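PDB 3Q4N: uncharacterized protein MJ0754 from Methanocaldococcus jannaschii, which is of unknown function but, as a ferritin-like four-helix-bundle protein, probably binds metal ions at a dinuclear centre. Local coordinates for residues 52-57 / 141-146. Residues are numbered along the deposited sequence; the frame is centred on the assembly and turned at random.
Sequences ESEQTH and KGSRNH
Gly142 meets the edge of the His57 imidazole where helix 130-155 runs past helix 45-68; its CA lies 3.9 Å from His57 NE2, near the ring plane. The segment axes are nearly antiparallel, at 163°, and approach to 11.1 Å, a spacing that side chains have to bridge. Without a side chain, Gly142 lets the His57 ring lie against the backbone. The carbonyl O of the same glycine sits over the centre of the His146 ring, 3.2 Å above its plane. Ser143 presents its backbone N in the plane of the His57 ring, 4.0 Å from CE1, while its hydroxyl is hydrogen-bonded to Glu113 of helix 102-125. His146 touches Ser53, Glu54 and His57, the three side chains of segment 52-57 that take part. Its NE2 pairs with Ser53 OG in a weak 3.4 Å hydrogen bond, the hydroxyl lying in the ring plane at its edge; the anti position of OG relative to the backbone N of Ser53 turns it toward His146. Glu54 OE2 comes within 3.5 Å of His146 ND1, the two groups crossing obliquely with planes 44° apart. His57 and His146 meet tip to tip, CE1 to CE1, with planes inclined at 36°. An alanine in place of His146 would probably leave Ser53 OG without this weak partner and open a gap between Glu54 and His57. His57 ND1 is hydrogen-bonded to Glu28, whose carboxylate also lies close to that of Glu54. This buried cluster of carboxylates and histidines, drawn from helices 15-42, 45-68, 102-125 and 130-155, is consistent with the dinuclear metal centre of a ferritin-like four-helix bundle.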
ATOM      1  N   GLU B  52     -20.066  -2.855 -13.185  1.00 67.08           N
ATOM      2  CA  GLU B  52     -21.415  -2.896 -12.630  1.00 67.50           C
ATOM      3  C   GLU B  52     -21.341  -3.277 -11.160  1.00 66.41           C
ATOM      4  O   GLU B  52     -22.145  -2.826 -10.344  1.00 66.77           O
ATOM      5  CB  GLU B  52     -22.273  -3.909 -13.404  1.00 68.21           C
ATOM      6  CG  GLU B  52     -23.610  -3.338 -13.945  1.00 72.36           C
ATOM      7  CD  GLU B  52     -24.018  -3.884 -15.352  1.00 77.63           C
ATOM      8  OE1 GLU B  52     -23.157  -3.941 -16.273  1.00 79.31           O
ATOM      9  OE2 GLU B  52     -25.215  -4.233 -15.542  1.00 79.17           O
ATOM     10  N   SER B  53     -20.365  -4.098 -10.817  1.00 65.03           N
ATOM     11  CA  SER B  53     -20.197  -4.483  -9.442  1.00 64.30           C
ATOM     12  C   SER B  53     -19.555  -3.362  -8.655  1.00 64.00           C
ATOM     13  O   SER B  53     -19.983  -3.032  -7.541  1.00 63.70           O
ATOM     14  CB  SER B  53     -19.332  -5.718  -9.354  1.00 64.19           C
ATOM     15  OG  SER B  53     -19.448  -6.280  -8.070  1.00 64.29           O
ATOM     16  N   GLU B  54     -18.518  -2.769  -9.241  1.00 63.66           N
ATOM     17  CA  GLU B  54     -17.827  -1.652  -8.603  1.00 63.01           C
ATOM     18  C   GLU B  54     -18.746  -0.443  -8.412  1.00 62.43           C
ATOM     19  O   GLU B  54     -18.511   0.362  -7.504  1.00 62.26           O
ATOM     20  CB  GLU B  54     -16.520  -1.304  -9.324  1.00 63.05           C
ATOM     21  CG  GLU B  54     -15.454  -2.421  -9.238  1.00 63.35           C
ATOM     22  CD  GLU B  54     -14.699  -2.429  -7.910  1.00 64.63           C
ATOM     23  OE1 GLU B  54     -14.951  -1.495  -7.131  1.00 63.11           O
ATOM     24  OE2 GLU B  54     -13.856  -3.347  -7.637  1.00 65.24           O
ATOM     25  N   GLN B  55     -19.806  -0.340  -9.229  1.00 61.73           N
ATOM     26  CA  GLN B  55     -20.854   0.663  -8.990  1.00 60.95           C
ATOM     27  C   GLN B  55     -21.555   0.336  -7.694  1.00 61.80           C
ATOM     28  O   GLN B  55     -21.595   1.186  -6.801  1.00 61.86           O
ATOM     29  CB  GLN B  55     -21.872   0.757 -10.116  1.00 59.93           C
ATOM     30  CG  GLN B  55     -22.994   1.759  -9.834  1.00 56.76           C
ATOM     31  CD  GLN B  55     -22.491   3.185  -9.689  1.00 53.99           C
ATOM     32  OE1 GLN B  55     -21.949   3.762 -10.620  1.00 51.42           O
ATOM     33  NE2 GLN B  55     -22.673   3.758  -8.515  1.00 54.06           N
ATOM     34  N   THR B  56     -22.098  -0.880  -7.596  1.00 62.45           N
ATOM     35  CA  THR B  56     -22.593  -1.415  -6.323  1.00 63.86           C
ATOM     36  C   THR B  56     -21.679  -0.986  -5.175  1.00 63.95           C
ATOM     37  O   THR B  56     -22.098  -0.265  -4.282  1.00 63.60           O
ATOM     38  CB  THR B  56     -22.654  -2.979  -6.305  1.00 64.45           C
ATOM     39  OG1 THR B  56     -23.408  -3.464  -7.428  1.00 65.99           O
ATOM     40  CG2 THR B  56     -23.263  -3.492  -5.000  1.00 63.71           C
ATOM     41  N   HIS B  57     -20.427  -1.422  -5.211  1.00 64.69           N
ATOM     42  CA  HIS B  57     -19.466  -1.049  -4.172  1.00 65.77           C
ATOM     43  C   HIS B  57     -19.447   0.476  -3.912  1.00 66.21           C
ATOM     44  O   HIS B  57     -19.306   0.919  -2.764  1.00 66.46           O
ATOM     45  CB  HIS B  57     -18.052  -1.490  -4.561  1.00 66.10           C
ATOM     46  CG  HIS B  57     -17.818  -2.976  -4.544  1.00 66.88           C
ATOM     47  ND1 HIS B  57     -16.591  -3.525  -4.228  1.00 66.00           N
ATOM     48  CD2 HIS B  57     -18.632  -4.020  -4.832  1.00 67.74           C
ATOM     49  CE1 HIS B  57     -16.662  -4.838  -4.317  1.00 66.69           C
ATOM     50  NE2 HIS B  57     -17.890  -5.168  -4.679  1.00 67.54           N
ATOM     51  N   LYS B 141     -14.874  -9.246   0.165  1.00 69.60           N
ATOM     52  CA  LYS B 141     -15.572 -10.371  -0.426  1.00 69.62           C
ATOM     53  C   LYS B 141     -15.743 -10.178  -1.929  1.00 69.80           C
ATOM     54  O   LYS B 141     -15.248 -10.991  -2.712  1.00 69.74           O
ATOM     55  CB  LYS B 141     -16.917 -10.567   0.266  1.00 69.82           C
ATOM     56  CG  LYS B 141     -17.741 -11.753  -0.240  1.00 70.31           C
ATOM     57  CD  LYS B 141     -18.360 -12.536   0.915  1.00 71.43           C
ATOM     58  CE  LYS B 141     -17.289 -12.965   1.924  1.00 71.33           C
ATOM     59  NZ  LYS B 141     -17.252 -14.453   2.107  1.00 70.84           N
ATOM     60  N   GLY B 142     -16.419  -9.091  -2.326  1.00 69.95           N
ATOM     61  CA  GLY B 142     -16.613  -8.749  -3.749  1.00 69.54           C
ATOM     62  C   GLY B 142     -15.305  -8.636  -4.512  1.00 69.55           C
ATOM     63  O   GLY B 142     -15.196  -9.103  -5.634  1.00 69.26           O
ATOM     64  N   SER B 143     -14.301  -8.031  -3.885  1.00 70.07           N
ATOM     65  CA  SER B 143     -12.995  -7.815  -4.515  1.00 70.74           C
ATOM     66  C   SER B 143     -12.213  -9.096  -4.752  1.00 70.95           C
ATOM     67  O   SER B 143     -11.535  -9.235  -5.771  1.00 71.43           O
ATOM     68  CB  SER B 143     -12.135  -6.838  -3.697  1.00 70.89           C
ATOM     69  OG  SER B 143     -12.314  -5.500  -4.146  1.00 71.37           O
ATOM     70  N   ARG B 144     -12.299 -10.025  -3.809  1.00 71.10           N
ATOM     71  CA  ARG B 144     -11.634 -11.309  -3.961  1.00 71.32           C
ATOM     72  C   ARG B 144     -12.129 -12.041  -5.215  1.00 71.26           C
ATOM     73  O   ARG B 144     -11.330 -12.632  -5.955  1.00 71.25           O
ATOM     74  CB  ARG B 144     -11.809 -12.152  -2.700  1.00 71.37           C
ATOM     75  CG  ARG B 144     -10.964 -11.667  -1.517  1.00 73.39           C
ATOM     76  CD  ARG B 144     -10.748 -12.759  -0.458  1.00 77.86           C
ATOM     77  NE  ARG B 144     -11.795 -12.822   0.575  1.00 80.61           N
ATOM     78  CZ  ARG B 144     -11.622 -12.428   1.837  1.00 82.41           C
ATOM     79  NH1 ARG B 144     -10.447 -11.936   2.231  1.00 82.08           N
ATOM     80  NH2 ARG B 144     -12.624 -12.526   2.712  1.00 83.68           N
ATOM     81  N   ASN B 145     -13.438 -11.962  -5.460  1.00 71.02           N
ATOM     82  CA  ASN B 145     -14.052 -12.506  -6.658  1.00 70.65           C
ATOM     83  C   ASN B 145     -13.562 -11.889  -7.942  1.00 70.09           C
ATOM     84  O   ASN B 145     -13.446 -12.573  -8.968  1.00 70.35           O
ATOM     85  CB  ASN B 145     -15.556 -12.346  -6.588  1.00 71.22           C
ATOM     86  CG  ASN B 145     -16.236 -13.621  -6.193  1.00 73.10           C
ATOM     87  OD1 ASN B 145     -15.986 -14.146  -5.106  1.00 76.33           O
ATOM     88  ND2 ASN B 145     -17.079 -14.158  -7.079  1.00 73.76           N
ATOM     89  N   HIS B 146     -13.289 -10.595  -7.898  1.00 69.10           N
ATOM     90  CA  HIS B 146     -12.750  -9.915  -9.069  1.00 68.55           C
ATOM     91  C   HIS B 146     -11.339 -10.417  -9.412  1.00 68.38           C
ATOM     92  O   HIS B 146     -11.033 -10.706 -10.576  1.00 68.21           O
ATOM     93  CB  HIS B 146     -12.780  -8.398  -8.876  1.00 68.22           C
ATOM     94  CG  HIS B 146     -14.150  -7.849  -8.606  1.00 67.23           C
ATOM     95  ND1 HIS B 146     -14.372  -6.770  -7.777  1.00 67.94           N
ATOM     96  CD2 HIS B 146     -15.370  -8.247  -9.035  1.00 64.92           C
ATOM     97  CE1 HIS B 146     -15.670  -6.527  -7.713  1.00 66.08           C
ATOM     98  NE2 HIS B 146     -16.294  -7.406  -8.471  1.00 63.52           N
TER